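Local coordinates for protein toxin 2A (Paenibacillus larvae, PDB 5URP) that probably transfers ADP-ribose from NAD+ to a host target, acting as a toxin and virulence factor of this bacterium, at residues F159-L165 with S212-K216; I66-R71 with E145-L149; W36-E40 with T95-V101; I88-L92 with L192-D196. All blocks are in the same frame, centred on the assembly; numbering follows the deposited sequence. Where two conformers were deposited one is given.

Interaction 1 of 4, residues F159-L165 with S212-K216; sequences FLARPVL and SQRLK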
# COMPACT_ATOMS: atom_id res chain seq x y z
N PHE A 159 -11.97 1.94 2.44
CA PHE A 159 -11.22 1.65 3.64
C PHE A 159 -12.07 1.70 4.90
O PHE A 159 -11.62 1.21 5.95
CB PHE A 159 -10.04 2.63 3.77
CG PHE A 159 -9.04 2.57 2.60
CD1 PHE A 159 -8.92 1.42 1.83
CD2 PHE A 159 -8.23 3.66 2.29
CE1 PHE A 159 -8.04 1.36 0.78
CE2 PHE A 159 -7.35 3.59 1.24
CZ PHE A 159 -7.24 2.44 0.50
N LEU A 160 -13.28 2.29 4.84
CA LEU A 160 -14.15 2.37 6.01
C LEU A 160 -14.52 0.98 6.52
O LEU A 160 -14.71 0.81 7.73
CB LEU A 160 -15.42 3.15 5.67
CG LEU A 160 -15.17 4.62 5.37
CD1 LEU A 160 -16.40 5.21 4.69
CD2 LEU A 160 -14.86 5.34 6.67
N ALA A 161 -14.59 0.00 5.65
CA ALA A 161 -15.01 -1.34 6.03
C ALA A 161 -13.84 -2.23 6.42
O ALA A 161 -14.05 -3.43 6.66
CB ALA A 161 -15.78 -1.99 4.89
N ARG A 162 -12.62 -1.70 6.48
CA ARG A 162 -11.47 -2.51 6.83
C ARG A 162 -11.02 -2.20 8.26
O ARG A 162 -11.15 -1.06 8.72
CB ARG A 162 -10.35 -2.27 5.82
CG ARG A 162 -10.79 -2.75 4.45
CD ARG A 162 -9.72 -2.69 3.39
NE ARG A 162 -10.29 -3.05 2.09
CZ ARG A 162 -9.70 -2.83 0.92
NH1 ARG A 162 -10.29 -3.18 -0.21
NH2 ARG A 162 -8.51 -2.26 0.88
N PRO A 163 -10.49 -3.18 9.00
CA PRO A 163 -10.21 -2.93 10.42
C PRO A 163 -8.94 -2.16 10.71
O PRO A 163 -8.82 -1.63 11.82
CB PRO A 163 -10.11 -4.34 11.02
CG PRO A 163 -9.84 -5.23 9.91
CD PRO A 163 -10.42 -4.61 8.67
N VAL A 164 -8.01 -2.11 9.77
CA VAL A 164 -6.75 -1.37 9.92
C VAL A 164 -6.64 -0.34 8.80
O VAL A 164 -6.86 -0.65 7.63
CB VAL A 164 -5.53 -2.31 9.89
CG1 VAL A 164 -4.26 -1.48 9.99
CG2 VAL A 164 -5.63 -3.37 11.00
N LEU A 165 -6.27 0.89 9.17
CA LEU A 165 -6.00 1.97 8.23
C LEU A 165 -4.54 2.37 8.41
O LEU A 165 -4.17 2.81 9.50
CB LEU A 165 -6.88 3.19 8.48
CG LEU A 165 -6.65 4.41 7.58
CD1 LEU A 165 -6.89 4.08 6.12
CD2 LEU A 165 -7.53 5.57 8.03
N SER A 212 -17.71 1.96 12.42
CA SER A 212 -16.92 0.92 13.05
C SER A 212 -15.56 1.48 13.43
O SER A 212 -14.96 2.23 12.66
CB SER A 212 -16.73 -0.29 12.14
OG SER A 212 -15.91 0.05 11.04
N GLN A 213 -15.09 1.09 14.60
CA GLN A 213 -13.77 1.48 15.05
C GLN A 213 -12.70 0.75 14.25
O GLN A 213 -12.92 -0.35 13.72
CB GLN A 213 -13.59 1.19 16.54
CG GLN A 213 -14.60 1.92 17.42
CD GLN A 213 -14.39 1.70 18.89
OE1 GLN A 213 -13.59 0.86 19.32
NE2 GLN A 213 -15.15 2.44 19.70
N ARG A 214 -11.53 1.37 14.17
CA ARG A 214 -10.42 0.80 13.44
C ARG A 214 -9.13 1.07 14.19
O ARG A 214 -9.06 1.94 15.06
CB ARG A 214 -10.29 1.38 12.02
CG ARG A 214 -11.47 1.08 11.11
CD ARG A 214 -11.37 1.82 9.80
NE ARG A 214 -11.58 3.25 9.95
CZ ARG A 214 -11.38 4.13 8.97
NH1 ARG A 214 -10.94 3.71 7.79
NH2 ARG A 214 -11.62 5.42 9.18
N LEU A 215 -8.11 0.32 13.84
CA LEU A 215 -6.76 0.60 14.29
C LEU A 215 -6.06 1.42 13.22
O LEU A 215 -5.96 0.98 12.07
CB LEU A 215 -6.00 -0.69 14.56
CG LEU A 215 -4.84 -0.64 15.52
CD1 LEU A 215 -5.35 -0.40 16.95
CD2 LEU A 215 -4.16 -1.98 15.39
N LYS A 216 -5.55 2.60 13.60
CA LYS A 216 -4.85 3.47 12.68
C LYS A 216 -3.35 3.35 12.92
O LYS A 216 -2.90 3.47 14.06
CB LYS A 216 -5.25 4.93 12.85
CG LYS A 216 -4.71 5.75 11.66
CD LYS A 216 -4.99 7.22 11.73
CE LYS A 216 -4.30 7.93 10.54
NZ LYS A 216 -4.32 9.40 10.71
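Val-164 and Leu-215 face each other as a parallel bridge pair, CA to CA 4.8 Å, and Leu-165 pairs in the same register with Lys-216. Leu-215 supplies both backbone bonds: its N gives to Pro-163 O at 2.9 Å (N-H...O 164°), and its O receives Leu-165 N, also at 2.9 Å. One residue bonding to both neighbours of its partner is the signature of parallel pairing. Two CA-H...O contacts close the ladder, Val-164 CA to Leu-215 O and Lys-216 CA to Leu-165 O.

Ahead of the ladder, Arg-214 runs across the turn formed by 159-163. Arg-214 CD lies 3.1 Å from Arg-162 O, and a bend at chi3 (-71°) swings the guanidinium toward Phe-159. There Arg-214 NH1 makes a weak hydrogen bond to Phe-159 O (3.2 Å, 131°), an oxygen that already accepts Arg-162 N within the turn. Leu-160 CD2 sits over one face of the Arg-214 guanidinium, 4.1 Å from Arg-214 NH2, while Leu-165 CD2 approaches Arg-214 NH1 obliquely at 3.9 Å. The stronger polar partner is Asn-209, which takes NH2, so the guanidinium is secured chiefly there, with a weak bond to the turn. Lys-216 extends along the Leu-165 side of the sheet to Glu-167 and Glu-218.

Strands 164-170 and 214-221 are inner neighbours of the five-stranded mixed sheet. Strand 101-107 flanks the first and strand 197-207 the second, and helix 128-138 packs on the Val-164/Leu-215 face through Leu-215.

Interaction 2 of 4, residues I66-R71 with E145-L149; sequences INTYLR and ERGYL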
# COMPACT_ATOMS: atom_id res chain seq x y z
N ILE A 66 0.20 -12.89 -7.13
CA ILE A 66 1.57 -12.40 -7.07
C ILE A 66 1.96 -12.13 -5.63
O ILE A 66 3.04 -12.55 -5.18
CB ILE A 66 1.73 -11.16 -7.96
CG1 ILE A 66 1.87 -11.60 -9.42
CG2 ILE A 66 2.95 -10.35 -7.55
CD1 ILE A 66 1.83 -10.47 -10.45
N ASN A 67 1.11 -11.42 -4.87
CA ASN A 67 1.52 -11.02 -3.53
C ASN A 67 1.59 -12.22 -2.59
O ASN A 67 2.51 -12.31 -1.76
CB ASN A 67 0.61 -9.93 -2.99
CG ASN A 67 0.88 -8.59 -3.65
OD1 ASN A 67 1.98 -8.35 -4.21
ND2 ASN A 67 -0.10 -7.71 -3.61
N THR A 68 0.65 -13.15 -2.70
CA THR A 68 0.72 -14.38 -1.93
C THR A 68 1.97 -15.16 -2.26
O THR A 68 2.62 -15.73 -1.38
CB THR A 68 -0.53 -15.23 -2.20
OG1 THR A 68 -1.69 -14.49 -1.82
CG2 THR A 68 -0.47 -16.50 -1.40
N TYR A 69 2.30 -15.24 -3.54
CA TYR A 69 3.50 -15.95 -3.95
C TYR A 69 4.73 -15.34 -3.30
O TYR A 69 5.56 -16.04 -2.72
CB TYR A 69 3.59 -15.90 -5.48
CG TYR A 69 4.84 -16.47 -6.08
CD1 TYR A 69 4.98 -17.83 -6.26
CD2 TYR A 69 5.86 -15.64 -6.50
CE1 TYR A 69 6.13 -18.34 -6.83
CE2 TYR A 69 6.99 -16.14 -7.07
CZ TYR A 69 7.13 -17.49 -7.24
OH TYR A 69 8.27 -18.01 -7.81
N LEU A 70 4.82 -14.01 -3.32
CA LEU A 70 5.99 -13.35 -2.74
C LEU A 70 6.04 -13.52 -1.23
O LEU A 70 7.12 -13.67 -0.64
CB LEU A 70 5.96 -11.87 -3.11
CG LEU A 70 6.30 -11.50 -4.55
CD1 LEU A 70 5.95 -10.05 -4.79
CD2 LEU A 70 7.81 -11.71 -4.81
N ARG A 71 4.88 -13.48 -0.57
CA ARG A 71 4.83 -13.62 0.89
C ARG A 71 5.11 -15.04 1.34
O ARG A 71 5.70 -15.25 2.41
CB ARG A 71 3.45 -13.19 1.40
CG ARG A 71 3.19 -11.71 1.45
CD ARG A 71 1.69 -11.47 1.68
NE ARG A 71 1.36 -10.12 2.13
CZ ARG A 71 0.12 -9.67 2.33
NH1 ARG A 71 -0.09 -8.43 2.75
NH2 ARG A 71 -0.92 -10.47 2.10
N GLU A 145 7.20 -5.59 4.03
CA GLU A 145 6.16 -6.18 3.19
C GLU A 145 6.81 -6.91 2.02
O GLU A 145 7.41 -6.28 1.14
CB GLU A 145 5.21 -5.09 2.70
CG GLU A 145 4.15 -5.60 1.75
CD GLU A 145 3.33 -6.75 2.32
OE1 GLU A 145 3.27 -7.81 1.66
OE2 GLU A 145 2.75 -6.58 3.41
N ARG A 146 6.65 -8.24 1.99
CA ARG A 146 7.25 -9.04 0.94
C ARG A 146 6.53 -8.93 -0.40
O ARG A 146 7.18 -9.05 -1.44
CB ARG A 146 7.33 -10.49 1.40
CG ARG A 146 8.27 -10.58 2.62
CD ARG A 146 8.71 -11.98 3.01
NE ARG A 146 9.28 -11.96 4.36
CZ ARG A 146 10.07 -12.90 4.87
NH1 ARG A 146 10.43 -13.95 4.15
NH2 ARG A 146 10.51 -12.76 6.12
N GLY A 147 5.20 -8.75 -0.41
CA GLY A 147 4.52 -8.47 -1.67
C GLY A 147 4.73 -7.04 -2.11
O GLY A 147 5.37 -6.25 -1.44
N TYR A 148 4.15 -6.68 -3.26
CA TYR A 148 4.05 -5.27 -3.58
C TYR A 148 3.09 -4.57 -2.61
O TYR A 148 2.20 -5.19 -2.02
CB TYR A 148 3.59 -5.07 -5.03
CG TYR A 148 4.56 -5.63 -6.02
CD1 TYR A 148 5.72 -4.92 -6.40
CD2 TYR A 148 4.38 -6.90 -6.54
CE1 TYR A 148 6.62 -5.47 -7.31
CE2 TYR A 148 5.27 -7.46 -7.43
CZ TYR A 148 6.39 -6.75 -7.81
OH TYR A 148 7.22 -7.36 -8.69
N LEU A 149 3.28 -3.28 -2.44
CA LEU A 149 2.50 -2.50 -1.50
C LEU A 149 1.62 -1.53 -2.28
O LEU A 149 2.07 -0.48 -2.73
CB LEU A 149 3.43 -1.79 -0.52
CG LEU A 149 2.78 -1.13 0.69
CD1 LEU A 149 1.96 -2.11 1.50
CD2 LEU A 149 3.89 -0.52 1.57
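Tyr-148 meets the helix 64-72 with both its backbone and its ring. Its N donates to Asn-67 OD1 at 2.9 Å, but the bond is bent (137°) and the donor stands 49° out of the amide plane, away from a lone pair. The ring edge turns to Ile-66, whose CG2 lies in the ring plane 3.7 Å from Tyr-148 CE2; Leu-70 CD1 reaches the same CE2 obliquely at 3.8 Å. The hydroxyl goes on to Asp-89 of helix 79-92, so the ring bridges two helices.

The 145-149 segment is the connection between strands 142-145 and 149-152, the latter carrying the Ser-Thr-Ser sequence seen in this toxin family.

Arg-71, extended from CG to NE, forms a salt bridge at the other end. Arg-71 NE reaches Glu-145 OE1 on its syn lone pair at 3.0 Å, and Arg-71 NH1 adds a weak bond to Glu-145 OE2 (3.5 Å). The guanidinium and carboxylate planes are 54° apart, so they do not form a flat side-on pair. OE1 also takes Gly-147 N on its anti side, which ties the carboxylate to its own turn.

Arg-146 contributes its CB, 4.0 Å from Arg-71 CA, while its O touches Leu-70 CB at 3.5 Å.

Interaction 3 of 4, residues W36-E40 with T95-V101; sequences WGKKE and TKLKDSV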
# COMPACT_ATOMS: atom_id res chain seq x y z
N TRP A 36 -2.44 15.52 -9.58
CA TRP A 36 -1.06 15.37 -9.16
C TRP A 36 -0.50 14.04 -9.64
O TRP A 36 0.61 13.98 -10.19
CB TRP A 36 -0.96 15.46 -7.64
CG TRP A 36 0.41 15.28 -7.08
CD1 TRP A 36 1.30 16.28 -6.77
CD2 TRP A 36 1.06 14.05 -6.75
NE1 TRP A 36 2.46 15.75 -6.26
CE2 TRP A 36 2.35 14.38 -6.25
CE3 TRP A 36 0.70 12.70 -6.84
CZ2 TRP A 36 3.26 13.42 -5.83
CZ3 TRP A 36 1.61 11.74 -6.43
CH2 TRP A 36 2.87 12.10 -5.92
N GLY A 37 -1.27 12.97 -9.45
CA GLY A 37 -0.78 11.66 -9.83
C GLY A 37 -0.55 11.54 -11.33
O GLY A 37 0.43 10.93 -11.76
N LYS A 38 -1.44 12.12 -12.12
CA LYS A 38 -1.29 12.05 -13.58
C LYS A 38 -0.00 12.73 -14.06
O LYS A 38 0.57 12.31 -15.06
CB LYS A 38 -2.49 12.67 -14.27
CG LYS A 38 -3.73 11.82 -14.20
CD LYS A 38 -4.87 12.52 -14.88
CE LYS A 38 -6.16 11.72 -14.80
NZ LYS A 38 -7.33 12.53 -15.22
N LYS A 39 0.46 13.77 -13.36
CA LYS A 39 1.73 14.39 -13.71
C LYS A 39 2.89 13.45 -13.46
O LYS A 39 3.84 13.39 -14.25
CB LYS A 39 1.93 15.68 -12.91
CG LYS A 39 1.03 16.81 -13.35
CD LYS A 39 1.29 18.02 -12.50
CE LYS A 39 0.23 19.08 -12.69
NZ LYS A 39 0.84 20.43 -12.51
N GLU A 40 2.85 12.71 -12.35
CA GLU A 40 3.85 11.68 -12.10
C GLU A 40 3.76 10.57 -13.14
O GLU A 40 4.79 10.13 -13.66
CB GLU A 40 3.68 11.16 -10.66
CG GLU A 40 4.05 12.21 -9.55
CD GLU A 40 5.55 12.19 -9.09
OE1 GLU A 40 6.21 11.14 -9.26
OE2 GLU A 40 6.04 13.20 -8.54
N THR A 95 10.68 5.37 -11.74
CA THR A 95 10.11 6.64 -11.33
C THR A 95 10.54 6.96 -9.92
O THR A 95 11.03 6.12 -9.17
CB THR A 95 8.59 6.62 -11.52
OG1 THR A 95 8.06 7.96 -11.41
CG2 THR A 95 7.96 5.63 -10.53
N LYS A 96 10.47 8.25 -9.61
CA LYS A 96 10.97 8.81 -8.37
C LYS A 96 10.03 9.95 -8.02
O LYS A 96 9.70 10.76 -8.89
CB LYS A 96 12.41 9.34 -8.53
CG LYS A 96 13.49 8.47 -7.92
CD LYS A 96 14.82 9.19 -7.89
CE LYS A 96 15.79 8.49 -6.97
NZ LYS A 96 16.51 7.41 -7.70
N LEU A 97 9.61 10.02 -6.77
CA LEU A 97 8.70 11.09 -6.37
C LEU A 97 9.43 12.42 -6.37
O LEU A 97 10.51 12.54 -5.80
CB LEU A 97 8.13 10.85 -4.97
CG LEU A 97 7.19 9.65 -4.87
CD1 LEU A 97 6.71 9.56 -3.43
CD2 LEU A 97 6.03 9.78 -5.85
N LYS A 98 8.80 13.43 -6.99
CA LYS A 98 9.28 14.80 -6.90
C LYS A 98 9.01 15.42 -5.54
O LYS A 98 9.78 16.26 -5.08
CB LYS A 98 8.64 15.67 -8.00
CG LYS A 98 9.19 17.10 -8.04
CD LYS A 98 8.69 17.89 -9.24
CE LYS A 98 8.84 19.40 -9.00
NZ LYS A 98 8.78 20.23 -10.26
N ASP A 99 7.92 15.03 -4.88
CA ASP A 99 7.56 15.56 -3.57
C ASP A 99 7.31 14.40 -2.63
O ASP A 99 6.89 13.33 -3.06
CB ASP A 99 6.30 16.42 -3.60
CG ASP A 99 6.20 17.30 -4.83
OD1 ASP A 99 6.96 18.28 -4.91
OD2 ASP A 99 5.31 17.03 -5.69
N SER A 100 7.47 14.64 -1.32
CA SER A 100 7.02 13.64 -0.37
C SER A 100 5.50 13.63 -0.34
O SER A 100 4.86 14.67 -0.51
CB SER A 100 7.53 13.90 1.03
OG SER A 100 8.96 14.11 0.99
N VAL A 101 4.92 12.45 -0.11
CA VAL A 101 3.47 12.32 -0.20
C VAL A 101 2.98 11.29 0.80
O VAL A 101 3.65 10.29 1.07
CB VAL A 101 3.04 11.95 -1.64
CG1 VAL A 101 3.36 10.57 -1.95
CG2 VAL A 101 1.56 12.23 -1.85
O HOH W 1 6.26 8.55 -9.60
O HOH W 2 7.49 10.35 -12.67
O HOH W 3 5.01 15.53 -8.27
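Two direct hydrogen bonds join Trp-36 and Glu-40 to Asp-99 and Lys-98. Trp-36 NE1 donates to Asp-99 OD2 at 3.2 Å; the oxygen lies close to the ring plane, and the line is nearly straight (163°), although OD2 is met on its anti side. Lys-98 N gives to Glu-40 OE2, also at 3.2 Å and straight (169°), using the syn lone pair. The bend of Glu-40 at chi2 (-90°) carries its carboxylate along the loop toward that amide.

Apolar contact comes mainly from the rim of the indole. Leu-97 CD2 meets Trp-36 CH2 at the ring edge, 3.9 Å away, and Val-101 CG2 lies off toward the rim on one face, with Glu-40 CG of the same helix on the opposite one. In the fold this fastens the N-terminal helix 30-45 to the linker between helix 79-92 and strand 101-107, an edge strand of the five-stranded sheet. Phe-26, from the segment before the helix, also meets the indole.

Three waters mediate further polar links. One donates to Glu-40 OE1 at 2.6 Å and is hydrogen-bonded to Thr-95 OG1. A second donates to Glu-40 O and also pairs with Thr-95 OG1. A third donates to both Glu-40 OE2 and Asp-99 OD2, and so probably eases the repulsion between two carboxylates whose oxygens are 4.8 Å apart. Asp-99 N, by contrast, is buried without a partner in the model.

Interaction 4 of 4, residues I88-L92 with L192-D196; sequences IDKAL and LLPRD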
# COMPACT_ATOMS: atom_id res chain seq x y z
N ILE A 88 7.51 -6.02 -13.23
CA ILE A 88 7.02 -4.99 -12.33
C ILE A 88 8.16 -4.34 -11.57
O ILE A 88 8.19 -3.11 -11.41
CB ILE A 88 5.97 -5.59 -11.37
CG1 ILE A 88 4.84 -6.19 -12.19
CG2 ILE A 88 5.47 -4.50 -10.46
CD1 ILE A 88 3.85 -6.99 -11.37
N ASP A 89 9.13 -5.14 -11.10
CA ASP A 89 10.28 -4.60 -10.38
C ASP A 89 11.00 -3.58 -11.24
O ASP A 89 11.35 -2.48 -10.77
CB ASP A 89 11.26 -5.71 -10.02
CG ASP A 89 10.80 -6.59 -8.89
OD1 ASP A 89 9.76 -6.29 -8.28
OD2 ASP A 89 11.54 -7.56 -8.61
N LYS A 90 11.23 -3.94 -12.49
CA LYS A 90 11.96 -3.09 -13.42
C LYS A 90 11.18 -1.82 -13.73
O LYS A 90 11.78 -0.76 -13.94
CB LYS A 90 12.26 -3.89 -14.69
CG LYS A 90 12.99 -3.21 -15.82
CD LYS A 90 13.46 -4.25 -16.86
CE LYS A 90 12.32 -5.03 -17.55
NZ LYS A 90 11.72 -4.36 -18.76
N ALA A 91 9.84 -1.91 -13.77
CA ALA A 91 9.03 -0.73 -14.01
C ALA A 91 9.07 0.24 -12.84
O ALA A 91 9.11 1.46 -13.04
CB ALA A 91 7.58 -1.16 -14.30
N LEU A 92 9.03 -0.25 -11.60
CA LEU A 92 8.90 0.69 -10.50
C LEU A 92 10.18 1.48 -10.22
O LEU A 92 10.09 2.57 -9.67
CB LEU A 92 8.46 -0.05 -9.25
CG LEU A 92 7.03 -0.61 -9.34
CD1 LEU A 92 6.73 -1.49 -8.13
CD2 LEU A 92 5.92 0.46 -9.45
N LEU A 192 1.71 2.46 -6.35
CA LEU A 192 2.25 1.12 -6.18
C LEU A 192 3.69 1.25 -5.73
O LEU A 192 4.49 1.90 -6.42
CB LEU A 192 2.14 0.35 -7.48
CG LEU A 192 2.64 -1.09 -7.48
CD1 LEU A 192 1.97 -1.92 -6.42
CD2 LEU A 192 2.45 -1.73 -8.86
N LEU A 193 4.02 0.64 -4.61
CA LEU A 193 5.38 0.70 -4.09
C LEU A 193 6.06 -0.65 -4.32
O LEU A 193 5.41 -1.70 -4.39
CB LEU A 193 5.40 1.03 -2.59
CG LEU A 193 5.22 2.46 -2.09
CD1 LEU A 193 4.68 2.41 -0.67
CD2 LEU A 193 6.47 3.28 -2.04
N PRO A 194 7.39 -0.65 -4.43
CA PRO A 194 8.13 -1.88 -4.68
C PRO A 194 7.88 -2.94 -3.63
O PRO A 194 7.52 -2.64 -2.48
CB PRO A 194 9.60 -1.42 -4.61
CG PRO A 194 9.57 0.04 -4.90
CD PRO A 194 8.25 0.55 -4.42
N ARG A 195 8.06 -4.19 -4.03
CA ARG A 195 8.09 -5.26 -3.06
C ARG A 195 9.28 -5.09 -2.11
O ARG A 195 10.24 -4.39 -2.41
CB ARG A 195 8.13 -6.61 -3.77
CG ARG A 195 9.44 -6.99 -4.42
CD ARG A 195 9.25 -8.23 -5.28
NE ARG A 195 10.46 -8.58 -6.01
CZ ARG A 195 11.42 -9.38 -5.57
NH1 ARG A 195 11.35 -9.95 -4.37
NH2 ARG A 195 12.46 -9.61 -6.35
N ASP A 196 9.18 -5.74 -0.95
CA ASP A 196 10.16 -5.63 0.12
C ASP A 196 10.30 -4.20 0.65
O ASP A 196 11.38 -3.79 1.09
CB ASP A 196 11.52 -6.17 -0.35
CG ASP A 196 11.51 -7.68 -0.57
OD1 ASP A 196 10.82 -8.39 0.18
OD2 ASP A 196 12.25 -8.16 -1.46
O HOH W 4 9.73 -4.12 -6.57
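The C-terminal turns of helix 79-92 pack against the end of strand 190-193 and the loop after it. That strand lies in the middle of the small three-stranded antiparallel sheet, and its first residue is the glutamate of a Gln-x-Glu sequence resembling that of C3-type ADP-ribosyltransferases, so the contact adjoins the probable catalytic region.

Leu-92 is the apolar wedge. Its CD1 rests 3.7 Å from Pro-194 CA, and its CD2 lies 3.6 Å from Leu-192 O and 4.1 Å from Leu-192 CG, the two leucine side chains crossing at about a right angle. One turn earlier Ile-88 CG2 makes a looser contact with Leu-192 CD2.

The polar part is a side-on grip. Arg-195 NE (3.0 Å, 158°) and NH2 (3.2 Å) both aim at Asp-89 OD2, which lies within 5° of the guanidinium plane and receives them on its syn lone pair; NE also makes a weak bond to OD1. With CG between its backbone N and carbonyl carbon (chi1 74°) and the chain extended to NE, the guanidinium is brought to the aspartate. A water donates to Asp-89 OD1 and accepts from Arg-195 N.

With Tyr-148 also hydrogen-bonded at OD1, both carboxylate oxygens have several partners. Such a setting should keep Asp-89 ionised and fix its rotation, while Asp-196 OD2 lies near Arg-195 NH1 but well out of the guanidinium plane, a contact of charges only.

In the fold
Along the chain the segments come in the order 3, 2, 4, 3, 2, 1, 4, 1: interactions 2, 3 and 4 cross one another, and 1 crosses only 4. Interactions 2 and 4 have centres about 11 Å apart and touch directly, sharing a side-chain hydrogen bond and a strand bond. Together they pack helix 79-92 against the middle strand of the small sheet and helix 64-72 against the loop beside it. Interaction 3, about 15 Å from interaction 4, continues from the same helix 79-92 into the linker, carrying helix 30-45 with it. Interaction 1 lies across the chain's centre from 4, about 26 Å between centres, within the large sheet. Helical and sheet parts are thus tied into one compact domain.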